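Local structure of superoxide dismutase [Cu-Zn] (Bacteroidetes bacterium GWA2_30_7, 7B4O) at residues H48-H53 and M123-N128; L90-A95 and D130-Q135; Q17-T22 and A140-A145. The protein catalyses the dismutation of superoxide to dioxygen and hydrogen peroxide in its copper-zinc form, the crystal holding zinc in both metal positions. All blocks are in the same frame, centred on the assembly; numbering follows the deposited sequence.

The three contacts lie along one run of antiparallel strands in the Greek key beta barrel: 89-95, 46-53, 122-126, 143-151 and 8-15. Contact 1 joins strands 46-53 and 122-126 and carries three of the four histidines of a metal site. Contact 2, its centre about 8 Å away, docks the loop after strand 122-126 on strand 89-95; contact 3, its centre about 9 Å from that of contact 1, packs the turn at 17-22 against the start of strand 143-151. The centres of contacts 2 and 3 are about 15 Å apart. Contacts 1 and 2 interlock along the chain, bringing metal ligands and second-shell Asp130 together; contact 3 encloses both as apolar packing.

Contact 1 of 3, residues H48-H53 and M123-N128; sequences HGFHIH and MIVHKN. With ZN (zinc ion), chain E.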
loop_
_atom_site.group_PDB
_atom_site.type_symbol
_atom_site.label_atom_id
_atom_site.label_comp_id
_atom_site.label_asym_id
_atom_site.label_seq_id
_atom_site.Cartn_x
_atom_site.Cartn_y
_atom_site.Cartn_z
ATOM N N HIS A 48 -6.545 -10.693 18.046
ATOM C CA HIS A 48 -7.033 -10.426 16.674
ATOM C C HIS A 48 -6.122 -11.103 15.661
ATOM O O HIS A 48 -4.907 -10.860 15.702
ATOM C CB HIS A 48 -7.080 -8.918 16.424
ATOM C CG HIS A 48 -8.067 -8.215 17.281
ATOM N ND1 HIS A 48 -9.336 -7.974 16.850
ATOM C CD2 HIS A 48 -7.977 -7.718 18.526
ATOM C CE1 HIS A 48 -10.008 -7.334 17.792
ATOM N NE2 HIS A 48 -9.192 -7.153 18.831
ATOM N N GLY A 49 -6.709 -11.902 14.769
ATOM C CA GLY A 49 -5.988 -12.424 13.605
ATOM C C GLY A 49 -5.233 -11.327 12.887
ATOM O O GLY A 49 -5.775 -10.232 12.676
ATOM N N PHE A 50 -4.008 -11.640 12.490
ATOM C CA PHE A 50 -3.023 -10.664 11.970
ATOM C C PHE A 50 -2.332 -11.333 10.786
ATOM O O PHE A 50 -1.476 -12.209 11.011
ATOM C CB PHE A 50 -2.065 -10.292 13.108
ATOM C CG PHE A 50 -1.062 -9.219 12.797
ATOM C CD1 PHE A 50 -1.428 -7.882 12.749
ATOM C CD2 PHE A 50 0.272 -9.545 12.614
ATOM C CE1 PHE A 50 -0.479 -6.898 12.482
ATOM C CE2 PHE A 50 1.223 -8.570 12.362
ATOM C CZ PHE A 50 0.843 -7.249 12.294
ATOM N N HIS A 51 -2.728 -10.993 9.564
ATOM C CA HIS A 51 -2.352 -11.784 8.369
ATOM C C HIS A 51 -1.902 -10.917 7.210
ATOM O O HIS A 51 -2.414 -9.797 7.033
ATOM C CB HIS A 51 -3.535 -12.603 7.865
ATOM C CG HIS A 51 -4.144 -13.505 8.871
ATOM N ND1 HIS A 51 -5.502 -13.723 8.883
ATOM C CD2 HIS A 51 -3.609 -14.221 9.884
ATOM C CE1 HIS A 51 -5.787 -14.578 9.850
ATOM N NE2 HIS A 51 -4.634 -14.883 10.494
ATOM N N ILE A 52 -1.020 -11.486 6.392
ATOM C CA ILE A 52 -0.745 -10.948 5.041
ATOM C C ILE A 52 -1.709 -11.640 4.096
ATOM O O ILE A 52 -1.710 -12.917 4.042
ATOM C CB ILE A 52 0.714 -11.148 4.607
ATOM C CG1 ILE A 52 1.694 -10.642 5.666
ATOM C CG2 ILE A 52 0.943 -10.503 3.259
ATOM C CD1 ILE A 52 3.141 -10.833 5.302
ATOM N N HIS A 53 -2.530 -10.870 3.396
ATOM C CA HIS A 53 -3.467 -11.393 2.383
ATOM C C HIS A 53 -2.883 -11.159 0.988
ATOM O O HIS A 53 -1.925 -10.382 0.844
ATOM C CB HIS A 53 -4.864 -10.818 2.598
ATOM C CG HIS A 53 -5.624 -11.448 3.724
ATOM N ND1 HIS A 53 -6.880 -11.968 3.546
ATOM C CD2 HIS A 53 -5.332 -11.634 5.027
ATOM C CE1 HIS A 53 -7.333 -12.455 4.692
ATOM N NE2 HIS A 53 -6.429 -12.226 5.631
ATOM N N MET A 123 -1.915 -6.215 4.539
ATOM C CA MET A 123 -2.139 -6.641 5.931
ATOM C C MET A 123 -3.636 -6.559 6.184
ATOM O O MET A 123 -4.263 -5.543 5.806
ATOM C CB MET A 123 -1.377 -5.768 6.930
ATOM C CG MET A 123 0.134 -5.992 6.942
ATOM S SD MET A 123 0.567 -7.685 7.406
ATOM C CE MET A 123 -0.346 -7.877 8.932
ATOM N N ILE A 124 -4.185 -7.600 6.787
ATOM C CA ILE A 124 -5.583 -7.632 7.276
ATOM C C ILE A 124 -5.529 -7.919 8.768
ATOM O O ILE A 124 -4.857 -8.854 9.185
ATOM C CB ILE A 124 -6.430 -8.669 6.521
ATOM C CG1 ILE A 124 -6.640 -8.286 5.058
ATOM C CG2 ILE A 124 -7.760 -8.875 7.229
ATOM C CD1 ILE A 124 -7.526 -7.043 4.857
ATOM N N VAL A 125 -6.243 -7.102 9.544
ATOM C CA VAL A 125 -6.493 -7.386 10.975
ATOM C C VAL A 125 -7.938 -7.854 11.077
ATOM O O VAL A 125 -8.813 -7.271 10.435
ATOM C CB VAL A 125 -6.182 -6.175 11.868
ATOM C CG1 VAL A 125 -6.406 -6.506 13.333
ATOM C CG2 VAL A 125 -4.770 -5.669 11.623
ATOM N N HIS A 126 -8.158 -8.911 11.841
ATOM C CA HIS A 126 -9.478 -9.563 11.970
ATOM C C HIS A 126 -10.169 -9.180 13.277
ATOM O O HIS A 126 -9.520 -8.764 14.239
ATOM C CB HIS A 126 -9.328 -11.076 11.837
ATOM C CG HIS A 126 -9.023 -11.532 10.450
ATOM N ND1 HIS A 126 -10.013 -11.753 9.525
ATOM C CD2 HIS A 126 -7.846 -11.833 9.832
ATOM C CE1 HIS A 126 -9.459 -12.159 8.385
ATOM N NE2 HIS A 126 -8.130 -12.229 8.546
ATOM N N LYS A 127 -11.484 -9.349 13.283
ATOM C CA LYS A 127 -12.342 -9.054 14.452
ATOM C C LYS A 127 -12.027 -10.033 15.582
ATOM O O LYS A 127 -11.974 -9.606 16.737
ATOM C CB LYS A 127 -13.813 -9.128 14.049
ATOM C CG LYS A 127 -14.783 -8.834 15.183
ATOM C CD LYS A 127 -16.230 -8.902 14.792
ATOM C CE LYS A 127 -17.153 -8.863 15.997
ATOM N NZ LYS A 127 -16.671 -7.938 17.051
ATOM N N ASN A 128 -11.834 -11.311 15.250
ATOM C CA ASN A 128 -11.660 -12.378 16.258
ATOM C C ASN A 128 -10.252 -12.975 16.167
ATOM O O ASN A 128 -9.470 -12.630 15.270
ATOM C CB ASN A 128 -12.735 -13.447 16.093
ATOM C CG ASN A 128 -14.122 -12.855 16.231
ATOM O OD1 ASN A 128 -14.365 -11.985 17.085
ATOM N ND2 ASN A 128 -15.020 -13.274 15.360
HETATM ZN ZN ZN E . -6.859 -13.139 7.386
#
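Strands 48-53 and 123-126 run antiparallel as neighbours in the Greek key barrel, axes 4.6 Å apart at 168°, with the backbones of His51 and Ile124 hydrogen-bonded in both directions. Beyond them Gly49 O accepts from His126 N, and Gly49 N donates to Asn128 O. Glycine suits this place, since a CB would stand only 3.2 Å from His126 CD2.

On the metal side, the His126 ring meets those of His51 and His53 rim to rim, and all three bind one zinc, with His69 as fourth ligand. His51 binds through ND1 at 2.1 Å, whereas His53 and His126 both use NE2, at 2.0 and 1.9 Å. The far nitrogens are held too: His51 NE2 by Asp130, His53 ND1 by Gly67 O, and His126 ND1 by Gly141 O. Ile124 lays CG1 over the face of the His53 ring.

Phe50, Ile52, Met123 and Val125 share the other, apolar face. His48 CG is anti to its carbonyl carbon, and ND1 meets His126 O in the ring plane at 2.7 Å; NE2 bonds to Ser44 O, so the ring may well be doubly protonated. A leucine here would lose both bonds and would probably loosen the backbone just after the ligand His126. Bent at chi2 and chi3, Met123 brings CE over the centre of the Phe50 ring, 3.6 Å from its centroid.

Contact 2 of 3, residues L90-A95 and D130-Q135; sequences LGNITA and DDLKTQ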
loop_
_atom_site.group_PDB
_atom_site.type_symbol
_atom_site.label_atom_id
_atom_site.label_comp_id
_atom_site.label_asym_id
_atom_site.label_seq_id
_atom_site.Cartn_x
_atom_site.Cartn_y
_atom_site.Cartn_z
ATOM N N LEU A 90 0.801 -14.568 10.276
ATOM C CA LEU A 90 1.572 -13.836 11.307
ATOM C C LEU A 90 0.854 -13.923 12.665
ATOM O O LEU A 90 1.262 -13.204 13.569
ATOM C CB LEU A 90 1.780 -12.379 10.881
ATOM C CG LEU A 90 2.267 -12.139 9.452
ATOM C CD1 LEU A 90 2.700 -10.693 9.288
ATOM C CD2 LEU A 90 3.412 -13.059 9.038
ATOM N N GLY A 91 -0.110 -14.837 12.816
ATOM C CA GLY A 91 -0.712 -15.197 14.111
ATOM C C GLY A 91 -1.730 -14.173 14.588
ATOM O O GLY A 91 -2.646 -13.834 13.816
ATOM N N ASN A 92 -1.582 -13.729 15.832
ATOM C CA ASN A 92 -2.532 -12.801 16.487
ATOM C C ASN A 92 -1.772 -11.589 17.010
ATOM O O ASN A 92 -0.603 -11.723 17.431
ATOM C CB ASN A 92 -3.299 -13.455 17.631
ATOM C CG ASN A 92 -4.282 -14.478 17.111
ATOM O OD1 ASN A 92 -5.295 -14.111 16.525
ATOM N ND2 ASN A 92 -3.976 -15.751 17.288
ATOM N N ILE A 93 -2.472 -10.466 17.043
ATOM C CA ILE A 93 -2.026 -9.278 17.805
ATOM C C ILE A 93 -3.019 -9.079 18.954
ATOM O O ILE A 93 -4.225 -9.271 18.749
ATOM C CB ILE A 93 -1.873 -8.052 16.890
ATOM C CG1 ILE A 93 -1.202 -6.911 17.653
ATOM C CG2 ILE A 93 -3.188 -7.644 16.256
ATOM C CD1 ILE A 93 -0.734 -5.772 16.787
ATOM N N THR A 94 -2.503 -8.740 20.125
ATOM C CA THR A 94 -3.306 -8.573 21.352
ATOM C C THR A 94 -3.473 -7.080 21.627
ATOM O O THR A 94 -2.461 -6.373 21.743
ATOM C CB THR A 94 -2.688 -9.308 22.542
ATOM O OG1 THR A 94 -2.601 -10.688 22.193
ATOM C CG2 THR A 94 -3.504 -9.151 23.807
ATOM N N ALA A 95 -4.725 -6.643 21.742
ATOM C CA ALA A 95 -5.079 -5.270 22.160
ATOM C C ALA A 95 -5.316 -5.249 23.673
ATOM O O ALA A 95 -5.976 -6.157 24.193
ATOM C CB ALA A 95 -6.279 -4.782 21.386
ATOM N N ASP A 130 -7.342 -15.635 15.557
ATOM C CA ASP A 130 -6.944 -16.734 14.653
ATOM C C ASP A 130 -6.681 -17.954 15.534
ATOM O O ASP A 130 -5.778 -17.867 16.383
ATOM C CB ASP A 130 -5.721 -16.306 13.848
ATOM C CG ASP A 130 -5.140 -17.341 12.896
ATOM O OD1 ASP A 130 -5.513 -18.532 12.986
ATOM O OD2 ASP A 130 -4.303 -16.949 12.082
ATOM N N ASP A 131 -7.435 -19.044 15.343
ATOM C CA ASP A 131 -7.292 -20.243 16.215
ATOM C C ASP A 131 -6.064 -21.067 15.798
ATOM O O ASP A 131 -5.781 -22.046 16.494
ATOM C CB ASP A 131 -8.577 -21.073 16.264
ATOM C CG ASP A 131 -8.957 -21.773 14.977
ATOM O OD1 ASP A 131 -8.074 -21.967 14.117
ATOM O OD2 ASP A 131 -10.141 -22.139 14.854
ATOM N N LEU A 132 -5.376 -20.673 14.718
ATOM C CA LEU A 132 -4.082 -21.254 14.256
ATOM C C LEU A 132 -4.257 -22.690 13.735
ATOM O O LEU A 132 -3.229 -23.327 13.440
ATOM C CB LEU A 132 -3.064 -21.217 15.404
ATOM C CG LEU A 132 -2.901 -19.880 16.123
ATOM C CD1 LEU A 132 -1.898 -19.984 17.259
ATOM C CD2 LEU A 132 -2.501 -18.791 15.154
ATOM N N LYS A 133 -5.488 -23.172 13.569
ATOM C CA LYS A 133 -5.752 -24.604 13.271
ATOM C C LYS A 133 -6.828 -24.779 12.210
ATOM O O LYS A 133 -6.643 -25.667 11.351
ATOM C CB LYS A 133 -6.146 -25.357 14.545
ATOM C CG LYS A 133 -5.060 -25.425 15.610
ATOM C CD LYS A 133 -3.825 -26.181 15.189
ATOM C CE LYS A 133 -2.806 -26.335 16.300
ATOM N NZ LYS A 133 -1.562 -26.968 15.801
ATOM N N THR A 134 -7.934 -24.039 12.287
ATOM C CA THR A 134 -9.081 -24.214 11.363
ATOM C C THR A 134 -8.635 -23.816 9.953
ATOM O O THR A 134 -8.044 -22.726 9.804
ATOM C CB THR A 134 -10.320 -23.435 11.820
ATOM O OG1 THR A 134 -10.657 -23.858 13.143
ATOM C CG2 THR A 134 -11.500 -23.661 10.900
ATOM N N GLN A 135 -8.909 -24.674 8.969
ATOM C CA GLN A 135 -8.560 -24.428 7.556
ATOM C C GLN A 135 -9.737 -23.738 6.884
ATOM O O GLN A 135 -10.886 -24.044 7.203
ATOM C CB GLN A 135 -8.202 -25.742 6.862
ATOM C CG GLN A 135 -7.044 -26.463 7.519
ATOM C CD GLN A 135 -5.797 -25.618 7.539
ATOM O OE1 GLN A 135 -5.381 -25.085 6.516
ATOM N NE2 GLN A 135 -5.203 -25.488 8.711
HETATM O O HOH W 1 -1.575 -17.288 11.757
#
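Asn92 and Asp130 carry this contact, with Gly91 beside them: a side-chain amide on a strand of the Greek key barrel clasps Asp130, which forms an Asx turn in the loop after strand 122-126. By its position between the last two strands, this loop probably corresponds to the electrostatic loop of copper-zinc superoxide dismutases.

The Asn92 amide works as both acceptor and donor towards a single residue. Its OD1 takes the N-H of Asp130 on a lone pair at 2.7 Å, while ND2 gives a nearly straight bond (176°) to Asp130 O at 2.9 Å. That bond lies in the plane of the amide, so the two together fix the rotation of the group. Asparagine fits because it offers an acceptor and a donor on a short arm.

Asp130 CG is anti to the backbone N (chi1 178°), which directs the carboxylate to His51 and His77 while the backbone stays gripped. OD1 closes the Asx turn by accepting Leu132 N, met from above the carboxylate plane, and also bonds His77 NE2. OD2 accepts from His51 NE2. As His51 and His77 belong to different metal sites, Asp130 is a second-shell bridge between them, and its negative charge would probably polarise both rings.

Gly91 has a positive phi (78°), a conformation easiest for glycine. Leu132 CD2 packs against its CA at 4.1 Å. One water joins the segments: it donates to Asp130 OD2 at 2.8 Å and accepts only a weak bond from Gly91 N at 3.0 Å.

Contact 3 of 3, residues Q17-T22 and A140-A145; sequences QDYKVT and AGARVA
Tyr19 lays its ring flat over Val144, whose CG1 methyl sits below the centre of one face, 3.5 Å from the centroid and only 11° off the ring normal. This CH-pi contact joins the turn at 17-22 to the start of strand 143-151. The ring extends beyond the valine so that OH passes 4.2 Å from Ala142 CB, and Tyr19 CB rests on Val144 O at 3.5 Å. A broad aromatic suits this place because its flat face covers Val144 at the start of the strand.

The branches of Val144 divide the work. CG1, anti to the carbonyl carbon, serves the tyrosine; CG2 takes the crowded position between backbone N and carbonyl carbon and meets Val21 CG2 at 3.7 Å. The other methyl of Val21, CG1, touches Ala145 CB at the same 3.7 Å.

Two successive residues can both face this turn because Val144 and Ala145 form a classic beta bulge opposite Val125, with Val144 psi at -18°. Arg143 leaves the backbone away from the 17-22 segment; its side chain lies about 6 Å from a zinc at nearest atoms, with NH1 held by Gly63 O and Gly67 O, and it probably corresponds to the family's substrate-guiding arginine. Within the barrel, strand 143-151 runs between strands 122-126 and 8-15, and the turn at 17-22, which links strand 8-15 to strand 22-30, folds over its beginning.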
loop_
_atom_site.group_PDB
_atom_site.type_symbol
_atom_site.label_atom_id
_atom_site.label_comp_id
_atom_site.label_asym_id
_atom_site.label_seq_id
_atom_site.Cartn_x
_atom_site.Cartn_y
_atom_site.Cartn_z
ATOM N N GLN A 17 -15.113 -0.312 6.845
ATOM C CA GLN A 17 -16.121 0.767 7.040
ATOM C C GLN A 17 -16.685 0.832 8.459
ATOM O O GLN A 17 -16.930 1.966 8.900
ATOM C CB GLN A 17 -17.234 0.641 6.020
ATOM C CG GLN A 17 -16.825 1.179 4.668
ATOM C CD GLN A 17 -18.023 1.590 3.856
ATOM O OE1 GLN A 17 -19.170 1.429 4.263
ATOM N NE2 GLN A 17 -17.745 2.107 2.681
ATOM N N ASP A 18 -16.930 -0.291 9.129
ATOM C CA ASP A 18 -17.693 -0.284 10.406
ATOM C C ASP A 18 -16.759 -0.183 11.617
ATOM O O ASP A 18 -17.222 -0.431 12.757
ATOM C CB ASP A 18 -18.568 -1.531 10.500
ATOM C CG ASP A 18 -19.567 -1.674 9.364
ATOM O OD1 ASP A 18 -19.886 -0.666 8.703
ATOM O OD2 ASP A 18 -20.027 -2.796 9.155
ATOM N N TYR A 19 -15.458 0.047 11.401
ATOM C CA TYR A 19 -14.431 -0.037 12.463
ATOM C C TYR A 19 -13.610 1.255 12.517
ATOM O O TYR A 19 -13.783 2.121 11.656
ATOM C CB TYR A 19 -13.575 -1.286 12.236
ATOM C CG TYR A 19 -14.374 -2.563 12.348
ATOM C CD1 TYR A 19 -14.649 -3.123 13.586
ATOM C CD2 TYR A 19 -14.918 -3.173 11.227
ATOM C CE1 TYR A 19 -15.407 -4.279 13.702
ATOM C CE2 TYR A 19 -15.677 -4.329 11.329
ATOM C CZ TYR A 19 -15.926 -4.884 12.571
ATOM O OH TYR A 19 -16.664 -6.029 12.681
ATOM N N LYS A 20 -12.720 1.354 13.508
ATOM C CA LYS A 20 -11.884 2.559 13.763
ATOM C C LYS A 20 -10.415 2.159 13.937
ATOM O O LYS A 20 -9.620 2.980 14.396
ATOM C CB LYS A 20 -12.393 3.305 15.002
ATOM C CG LYS A 20 -12.422 2.482 16.280
ATOM C CD LYS A 20 -12.660 3.252 17.564
ATOM C CE LYS A 20 -12.516 2.345 18.772
ATOM N NZ LYS A 20 -12.556 3.092 20.049
ATOM N N VAL A 21 -10.064 0.928 13.575
ATOM C CA VAL A 21 -8.695 0.373 13.786
ATOM C C VAL A 21 -7.712 1.078 12.845
ATOM O O VAL A 21 -7.965 1.128 11.646
ATOM C CB VAL A 21 -8.680 -1.153 13.562
ATOM C CG1 VAL A 21 -7.265 -1.703 13.641
ATOM C CG2 VAL A 21 -9.597 -1.878 14.529
ATOM N N THR A 22 -6.608 1.578 13.403
ATOM C CA THR A 22 -5.536 2.278 12.667
ATOM C C THR A 22 -4.181 1.781 13.171
ATOM O O THR A 22 -4.126 1.149 14.239
ATOM C CB THR A 22 -5.617 3.797 12.850
ATOM O OG1 THR A 22 -5.413 4.099 14.236
ATOM C CG2 THR A 22 -6.936 4.366 12.389
ATOM N N ALA A 140 -10.973 -16.381 11.945
ATOM C CA ALA A 140 -10.737 -15.090 12.623
ATOM C C ALA A 140 -11.871 -14.103 12.322
ATOM O O ALA A 140 -11.835 -12.983 12.853
ATOM C CB ALA A 140 -9.389 -14.536 12.226
ATOM N N GLY A 141 -12.836 -14.475 11.494
ATOM C CA GLY A 141 -14.032 -13.655 11.259
ATOM C C GLY A 141 -13.730 -12.417 10.431
ATOM O O GLY A 141 -12.823 -12.452 9.574
ATOM N N ALA A 142 -14.483 -11.350 10.685
ATOM C CA ALA A 142 -14.550 -10.171 9.799
ATOM C C ALA A 142 -13.196 -9.453 9.754
ATOM O O ALA A 142 -12.333 -9.643 10.653
ATOM C CB ALA A 142 -15.645 -9.250 10.255
ATOM N N ARG A 143 -13.033 -8.634 8.725
ATOM C CA ARG A 143 -11.812 -7.829 8.503
ATOM C C ARG A 143 -12.080 -6.433 9.056
ATOM O O ARG A 143 -13.038 -5.790 8.582
ATOM C CB ARG A 143 -11.503 -7.814 7.012
ATOM C CG ARG A 143 -11.382 -9.206 6.426
ATOM C CD ARG A 143 -11.200 -9.241 4.920
ATOM N NE ARG A 143 -11.151 -10.643 4.520
ATOM C CZ ARG A 143 -10.547 -11.113 3.441
ATOM N NH1 ARG A 143 -9.939 -10.312 2.586
ATOM N NH2 ARG A 143 -10.568 -12.415 3.219
ATOM N N VAL A 144 -11.292 -6.009 10.034
ATOM C CA VAL A 144 -11.520 -4.710 10.722
ATOM C C VAL A 144 -10.584 -3.651 10.165
ATOM O O VAL A 144 -10.833 -2.457 10.402
ATOM C CB VAL A 144 -11.402 -4.830 12.255
ATOM C CG1 VAL A 144 -12.387 -5.846 12.794
ATOM C CG2 VAL A 144 -10.007 -5.122 12.752
ATOM N N ALA A 145 -9.512 -4.039 9.478
ATOM C CA ALA A 145 -8.543 -3.058 8.944
ATOM C C ALA A 145 -7.754 -3.675 7.802
ATOM O O ALA A 145 -7.612 -4.911 7.767
ATOM C CB ALA A 145 -7.645 -2.544 10.032
#